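Local coordinates for farnesyltransferase, putative (Trypanosoma cruzi, PDB 3WCA), which probably catalyses the condensation of two farnesyl diphosphate molecules to squalene, the step that leads toward sterols, at residues E26-V38 with R106-A120. The protein carries 1 engineered substitution. Sequence-based numbering, arbitrary orientation.
Sequences EDLRFCYDILQAV and RERELLERYTHVTRA
Within the all-helical squalene synthase fold, helix 26-38 packs against a helix-break-helix segment, where Phe-30 stacks on His-116 just beyond the break. The segment axes show the kink: helix 26-38 meets 106-112 at 153° between N-to-C directions, but 115-120 at 122°. Arg-113, the first residue to leave helical phi/psi, marks the break.

Phe-30 has CG anti to its backbone N (chi1 168°), which carries the ring across to the break. It forms an offset stack with His-116, centroids 4.5 Å apart. The CE1 corner of the ring meets both charges: Glu-109 OE2 lies at the ring edge, 3.7 Å from CE1, while CE1 sits over a face of the Arg-113 guanidinium. Arg-113 NH1 also makes a weak hydrogen bond, part of a salt bridge, to Glu-109 OE2, and Arg-106 NE forms a salt bridge with Glu-109 OE1 at 2.9 Å, so one carboxylate links both arginines. Bends at chi2 and chi3 turn the Arg-106 chain so that its guanidinium presents one face to Ala-37 CB, 3.3 Å from Arg-106 NH1.

At the other end Asp-27 OD1 lies 3.0 Å from His-116 CD2, at the ring edge, whereas its pairing with Arg-119 NE is long (4.0 Å) and out of the guanidinium plane, an attraction of charges alone with no N-H pointing at the oxygen; Asp-27 OD2 has a firmer salt bridge with Arg-123. Deeper in, Cys-31 SG packs on Val-117 CG2 (4.2 Å), and Ile-34 CG2 on Leu-110 CD1 (4.0 Å).

Cys-31, Ile-34 and Val-38 also touch helix 51-72, which bears the magnesium ligands Asp-68, Glu-71 and Asp-72; Glu-107 joins that helix through a salt bridge to Arg-65.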
loop_
_atom_site.group_PDB
_atom_site.type_symbol
_atom_site.label_atom_id
_atom_site.label_comp_id
_atom_site.label_asym_id
_atom_site.label_seq_id
_atom_site.Cartn_x
_atom_site.Cartn_y
_atom_site.Cartn_z
ATOM N N GLU A 26 8.894 27.383 3.164
ATOM C CA GLU A 26 7.462 27.324 3.445
ATOM C C GLU A 26 6.789 26.255 2.591
ATOM O O GLU A 26 5.788 25.662 3.000
ATOM C CB GLU A 26 6.807 28.686 3.180
ATOM C CG GLU A 26 5.278 28.642 3.085
ATOM C CD GLU A 26 4.647 30.021 2.923
ATOM O OE1 GLU A 26 5.135 30.814 2.085
ATOM O OE2 GLU A 26 3.651 30.308 3.628
ATOM N N ASP A 27 7.343 26.013 1.406
ATOM C CA ASP A 27 6.788 25.013 0.503
ATOM C C ASP A 27 6.902 23.626 1.126
ATOM O O ASP A 27 5.930 22.872 1.151
ATOM C CB ASP A 27 7.509 25.043 -0.849
ATOM C CG ASP A 27 7.356 26.375 -1.563
ATOM O OD1 ASP A 27 6.210 26.862 -1.683
ATOM O OD2 ASP A 27 8.382 26.933 -2.008
ATOM N N LEU A 28 8.087 23.291 1.627
ATOM C CA LEU A 28 8.287 21.998 2.265
ATOM C C LEU A 28 7.373 21.868 3.474
ATOM O O LEU A 28 6.775 20.818 3.695
ATOM C CB LEU A 28 9.742 21.817 2.700
ATOM C CG LEU A 28 10.677 21.199 1.662
ATOM C CD1 LEU A 28 12.049 20.962 2.281
ATOM C CD2 LEU A 28 10.090 19.883 1.170
ATOM N N ARG A 29 7.252 22.938 4.252
ATOM C CA ARG A 29 6.399 22.899 5.434
ATOM C C ARG A 29 4.950 22.583 5.081
ATOM O O ARG A 29 4.290 21.811 5.779
ATOM C CB ARG A 29 6.485 24.220 6.205
ATOM C CG ARG A 29 7.782 24.360 7.001
ATOM C CD ARG A 29 7.838 25.671 7.781
ATOM N NE ARG A 29 9.045 25.756 8.602
ATOM C CZ ARG A 29 9.236 25.082 9.734
ATOM N NH1 ARG A 29 8.294 24.268 10.200
ATOM N NH2 ARG A 29 10.378 25.208 10.396
ATOM N N PHE A 30 4.454 23.178 4.000
ATOM C CA PHE A 30 3.091 22.923 3.574
ATOM C C PHE A 30 2.996 21.446 3.218
ATOM O O PHE A 30 2.051 20.753 3.606
ATOM C CB PHE A 30 2.742 23.753 2.342
ATOM C CG PHE A 30 1.453 23.338 1.684
ATOM C CD1 PHE A 30 0.238 23.868 2.104
ATOM C CD2 PHE A 30 1.453 22.380 0.673
ATOM C CE1 PHE A 30 -0.954 23.451 1.527
ATOM C CE2 PHE A 30 0.265 21.954 0.090
ATOM C CZ PHE A 30 -0.938 22.486 0.514
ATOM N N CYS A 31 3.979 20.973 2.460
ATOM C CA CYS A 31 4.022 19.578 2.047
ATOM C C CYS A 31 3.862 18.642 3.241
ATOM O O CYS A 31 3.007 17.757 3.239
ATOM C CB CYS A 31 5.339 19.282 1.330
ATOM S SG CYS A 31 5.426 19.905 -0.364
ATOM N N TYR A 32 4.690 18.842 4.259
ATOM C CA TYR A 32 4.632 18.011 5.450
ATOM C C TYR A 32 3.332 18.233 6.203
ATOM O O TYR A 32 2.840 17.331 6.877
ATOM C CB TYR A 32 5.833 18.299 6.353
ATOM C CG TYR A 32 7.109 17.620 5.904
ATOM C CD1 TYR A 32 7.249 16.232 5.977
ATOM C CD2 TYR A 32 8.176 18.361 5.401
ATOM C CE1 TYR A 32 8.418 15.600 5.558
ATOM C CE2 TYR A 32 9.352 17.736 4.982
ATOM C CZ TYR A 32 9.466 16.358 5.061
ATOM O OH TYR A 32 10.628 15.749 4.646
ATOM N N ASP A 33 2.771 19.432 6.081
ATOM C CA ASP A 33 1.512 19.749 6.743
ATOM C C ASP A 33 0.343 19.088 6.032
ATOM O O ASP A 33 -0.578 18.581 6.670
ATOM C CB ASP A 33 1.290 21.259 6.777
ATOM C CG ASP A 33 1.819 21.900 8.040
ATOM O OD1 ASP A 33 2.930 21.527 8.484
ATOM O OD2 ASP A 33 1.125 22.787 8.584
ATOM N N ILE A 34 0.372 19.089 4.705
ATOM C CA ILE A 34 -0.720 18.480 3.972
ATOM C C ILE A 34 -0.592 16.970 4.130
ATOM O O ILE A 34 -1.584 16.262 4.238
ATOM C CB ILE A 34 -0.700 18.911 2.475
ATOM C CG1 ILE A 34 -2.081 18.697 1.859
ATOM C CG2 ILE A 34 0.345 18.147 1.704
ATOM C CD1 ILE A 34 -3.127 19.680 2.369
ATOM N N LEU A 35 0.645 16.487 4.175
ATOM C CA LEU A 35 0.909 15.065 4.344
ATOM C C LEU A 35 0.251 14.559 5.624
ATOM O O LEU A 35 -0.393 13.514 5.642
ATOM C CB LEU A 35 2.413 14.825 4.430
ATOM C CG LEU A 35 2.827 13.422 4.862
ATOM C CD1 LEU A 35 2.400 12.439 3.803
ATOM C CD2 LEU A 35 4.323 13.356 5.079
ATOM N N GLN A 36 0.426 15.315 6.699
ATOM C CA GLN A 36 -0.137 14.957 7.991
ATOM C C GLN A 36 -1.663 14.917 7.998
ATOM O O GLN A 36 -2.267 14.119 8.715
ATOM C CB GLN A 36 0.370 15.942 9.044
ATOM C CG GLN A 36 -0.470 16.030 10.302
ATOM C CD GLN A 36 0.219 16.850 11.368
ATOM O OE1 GLN A 36 1.173 16.385 12.002
ATOM N NE2 GLN A 36 -0.241 18.085 11.562
ATOM N N ALA A 37 -2.281 15.776 7.195
ATOM C CA ALA A 37 -3.732 15.842 7.124
ATOM C C ALA A 37 -4.285 14.796 6.168
ATOM O O ALA A 37 -5.293 14.152 6.446
ATOM C CB ALA A 37 -4.161 17.235 6.676
ATOM N N VAL A 38 -3.602 14.631 5.045
ATOM C CA VAL A 38 -4.008 13.688 4.010
ATOM C C VAL A 38 -3.691 12.220 4.320
ATOM O O VAL A 38 -4.257 11.318 3.698
ATOM C CB VAL A 38 -3.368 14.114 2.656
ATOM C CG1 VAL A 38 -3.001 12.912 1.817
ATOM C CG2 VAL A 38 -4.343 15.005 1.900
ATOM N N ARG A 106 -8.910 18.049 2.655
ATOM C CA ARG A 106 -7.524 18.437 2.407
ATOM C C ARG A 106 -6.975 18.014 1.043
ATOM O O ARG A 106 -6.139 18.708 0.468
ATOM C CB ARG A 106 -6.628 17.895 3.525
ATOM C CG ARG A 106 -6.996 18.421 4.913
ATOM C CD ARG A 106 -6.951 19.950 4.972
ATOM N NE ARG A 106 -5.589 20.478 4.921
ATOM C CZ ARG A 106 -4.797 20.620 5.983
ATOM N NH1 ARG A 106 -5.233 20.274 7.189
ATOM N NH2 ARG A 106 -3.570 21.105 5.839
ATOM N N GLU A 107 -7.428 16.875 0.532
ATOM C CA GLU A 107 -6.977 16.406 -0.772
ATOM C C GLU A 107 -7.269 17.503 -1.788
ATOM O O GLU A 107 -6.433 17.839 -2.626
ATOM C CB GLU A 107 -7.720 15.124 -1.154
ATOM C CG GLU A 107 -7.275 13.896 -0.380
ATOM C CD GLU A 107 -8.265 12.751 -0.478
ATOM O OE1 GLU A 107 -8.803 12.521 -1.584
ATOM O OE2 GLU A 107 -8.497 12.076 0.550
ATOM N N ARG A 108 -8.468 18.063 -1.691
ATOM C CA ARG A 108 -8.908 19.134 -2.572
ATOM C C ARG A 108 -7.877 20.263 -2.478
ATOM O O ARG A 108 -7.421 20.800 -3.491
ATOM C CB ARG A 108 -10.288 19.610 -2.109
ATOM C CG ARG A 108 -11.078 20.467 -3.081
ATOM C CD ARG A 108 -12.390 20.894 -2.428
ATOM N NE ARG A 108 -13.185 21.797 -3.257
ATOM C CZ ARG A 108 -13.818 21.438 -4.371
ATOM N NH1 ARG A 108 -13.753 20.185 -4.802
ATOM N NH2 ARG A 108 -14.519 22.334 -5.054
ATOM N N GLU A 109 -7.501 20.597 -1.250
ATOM C CA GLU A 109 -6.526 21.652 -0.992
ATOM C C GLU A 109 -5.158 21.317 -1.590
ATOM O O GLU A 109 -4.444 22.205 -2.058
ATOM C CB GLU A 109 -6.389 21.859 0.515
ATOM C CG GLU A 109 -5.626 23.107 0.926
ATOM C CD GLU A 109 -5.404 23.157 2.428
ATOM O OE1 GLU A 109 -6.283 22.672 3.170
ATOM O OE2 GLU A 109 -4.360 23.684 2.869
ATOM N N LEU A 110 -4.795 20.037 -1.565
ATOM C CA LEU A 110 -3.511 19.597 -2.110
ATOM C C LEU A 110 -3.413 19.983 -3.583
ATOM O O LEU A 110 -2.393 20.500 -4.042
ATOM C CB LEU A 110 -3.364 18.079 -1.966
ATOM C CG LEU A 110 -2.164 17.415 -2.649
ATOM C CD1 LEU A 110 -0.863 17.989 -2.129
ATOM C CD2 LEU A 110 -2.219 15.912 -2.397
ATOM N N LEU A 111 -4.485 19.737 -4.320
ATOM C CA LEU A 111 -4.495 20.065 -5.730
ATOM C C LEU A 111 -4.594 21.567 -6.003
ATOM O O LEU A 111 -3.910 22.068 -6.884
ATOM C CB LEU A 111 -5.628 19.312 -6.428
ATOM C CG LEU A 111 -5.385 17.802 -6.494
ATOM C CD1 LEU A 111 -6.651 17.095 -6.937
ATOM C CD2 LEU A 111 -4.242 17.509 -7.455
ATOM N N GLU A 112 -5.426 22.282 -5.245
ATOM C CA GLU A 112 -5.585 23.725 -5.450
ATOM C C GLU A 112 -4.309 24.497 -5.148
ATOM O O GLU A 112 -3.976 25.457 -5.843
ATOM C CB GLU A 112 -6.726 24.270 -4.591
ATOM C CG GLU A 112 -8.063 23.611 -4.872
ATOM C CD GLU A 112 -9.173 24.124 -3.981
ATOM O OE1 GLU A 112 -8.940 24.269 -2.765
ATOM O OE2 GLU A 112 -10.283 24.369 -4.495
ATOM N N ARG A 113 -3.593 24.081 -4.109
ATOM C CA ARG A 113 -2.347 24.736 -3.742
ATOM C C ARG A 113 -1.190 23.818 -4.110
ATOM O O ARG A 113 -0.164 23.786 -3.432
ATOM C CB ARG A 113 -2.327 25.034 -2.241
ATOM C CG ARG A 113 -3.398 26.020 -1.801
ATOM C CD ARG A 113 -3.351 26.263 -0.298
ATOM N NE ARG A 113 -2.151 26.980 0.132
ATOM C CZ ARG A 113 -1.769 27.088 1.402
ATOM N NH1 ARG A 113 -2.491 26.523 2.360
ATOM N NH2 ARG A 113 -0.669 27.761 1.716
ATOM N N TYR A 114 -1.365 23.085 -5.204
ATOM C CA TYR A 114 -0.360 22.143 -5.687
ATOM C C TYR A 114 0.967 22.817 -6.031
ATOM O O TYR A 114 1.965 22.147 -6.302
ATOM C CB TYR A 114 -0.900 21.409 -6.915
ATOM C CG TYR A 114 -0.126 20.163 -7.289
ATOM C CD1 TYR A 114 -0.227 18.998 -6.523
ATOM C CD2 TYR A 114 0.687 20.139 -8.421
ATOM C CE1 TYR A 114 0.456 17.840 -6.881
ATOM C CE2 TYR A 114 1.376 18.988 -8.786
ATOM C CZ TYR A 114 1.252 17.841 -8.014
ATOM O OH TYR A 114 1.903 16.695 -8.387
ATOM N N THR A 115 0.982 24.144 -6.015
ATOM C CA THR A 115 2.198 24.882 -6.329
ATOM C C THR A 115 3.328 24.570 -5.352
ATOM O O THR A 115 4.487 24.436 -5.749
ATOM C CB THR A 115 1.958 26.398 -6.289
ATOM O OG1 THR A 115 0.805 26.721 -7.072
ATOM C CG2 THR A 115 3.159 27.137 -6.849
ATOM N N HIS A 116 2.994 24.456 -4.072
ATOM C CA HIS A 116 4.014 24.184 -3.064
ATOM C C HIS A 116 4.772 22.899 -3.322
ATOM O O HIS A 116 5.962 22.811 -3.046
ATOM C CB HIS A 116 3.399 24.132 -1.670
ATOM C CG HIS A 116 2.800 25.428 -1.230
ATOM N ND1 HIS A 116 1.441 25.657 -1.229
ATOM C CD2 HIS A 116 3.376 26.572 -0.794
ATOM C CE1 HIS A 116 1.205 26.888 -0.811
ATOM N NE2 HIS A 116 2.362 27.465 -0.541
ATOM N N VAL A 117 4.074 21.905 -3.857
ATOM C CA VAL A 117 4.683 20.615 -4.146
ATOM C C VAL A 117 5.650 20.704 -5.321
ATOM O O VAL A 117 6.758 20.177 -5.264
ATOM C CB VAL A 117 3.608 19.551 -4.479
ATOM C CG1 VAL A 117 4.258 18.188 -4.611
ATOM C CG2 VAL A 117 2.545 19.534 -3.407
ATOM N N THR A 118 5.226 21.361 -6.396
ATOM C CA THR A 118 6.091 21.485 -7.565
ATOM C C THR A 118 7.310 22.341 -7.250
ATOM O O THR A 118 8.405 22.071 -7.747
ATOM C CB THR A 118 5.340 22.077 -8.760
ATOM O OG1 THR A 118 4.768 23.336 -8.392
ATOM C CG2 THR A 118 4.240 21.127 -9.210
ATOM N N ARG A 119 7.136 23.367 -6.423
ATOM C CA ARG A 119 8.276 24.212 -6.060
ATOM C C ARG A 119 9.284 23.360 -5.307
ATOM O O ARG A 119 10.456 23.303 -5.664
ATOM C CB ARG A 119 7.856 25.371 -5.157
ATOM C CG ARG A 119 6.887 26.346 -5.770
ATOM C CD ARG A 119 6.866 27.614 -4.944
ATOM N NE ARG A 119 5.733 28.469 -5.272
ATOM C CZ ARG A 119 5.726 29.786 -5.098
ATOM N NH1 ARG A 119 6.799 30.399 -4.604
ATOM N NH2 ARG A 119 4.645 30.488 -5.406
ATOM N N ALA A 120 8.809 22.708 -4.250
ATOM C CA ALA A 120 9.653 21.842 -3.439
ATOM C C ALA A 120 10.316 20.820 -4.351
ATOM O O ALA A 120 11.484 20.470 -4.178
ATOM C CB ALA A 120 8.809 21.135 -2.393
#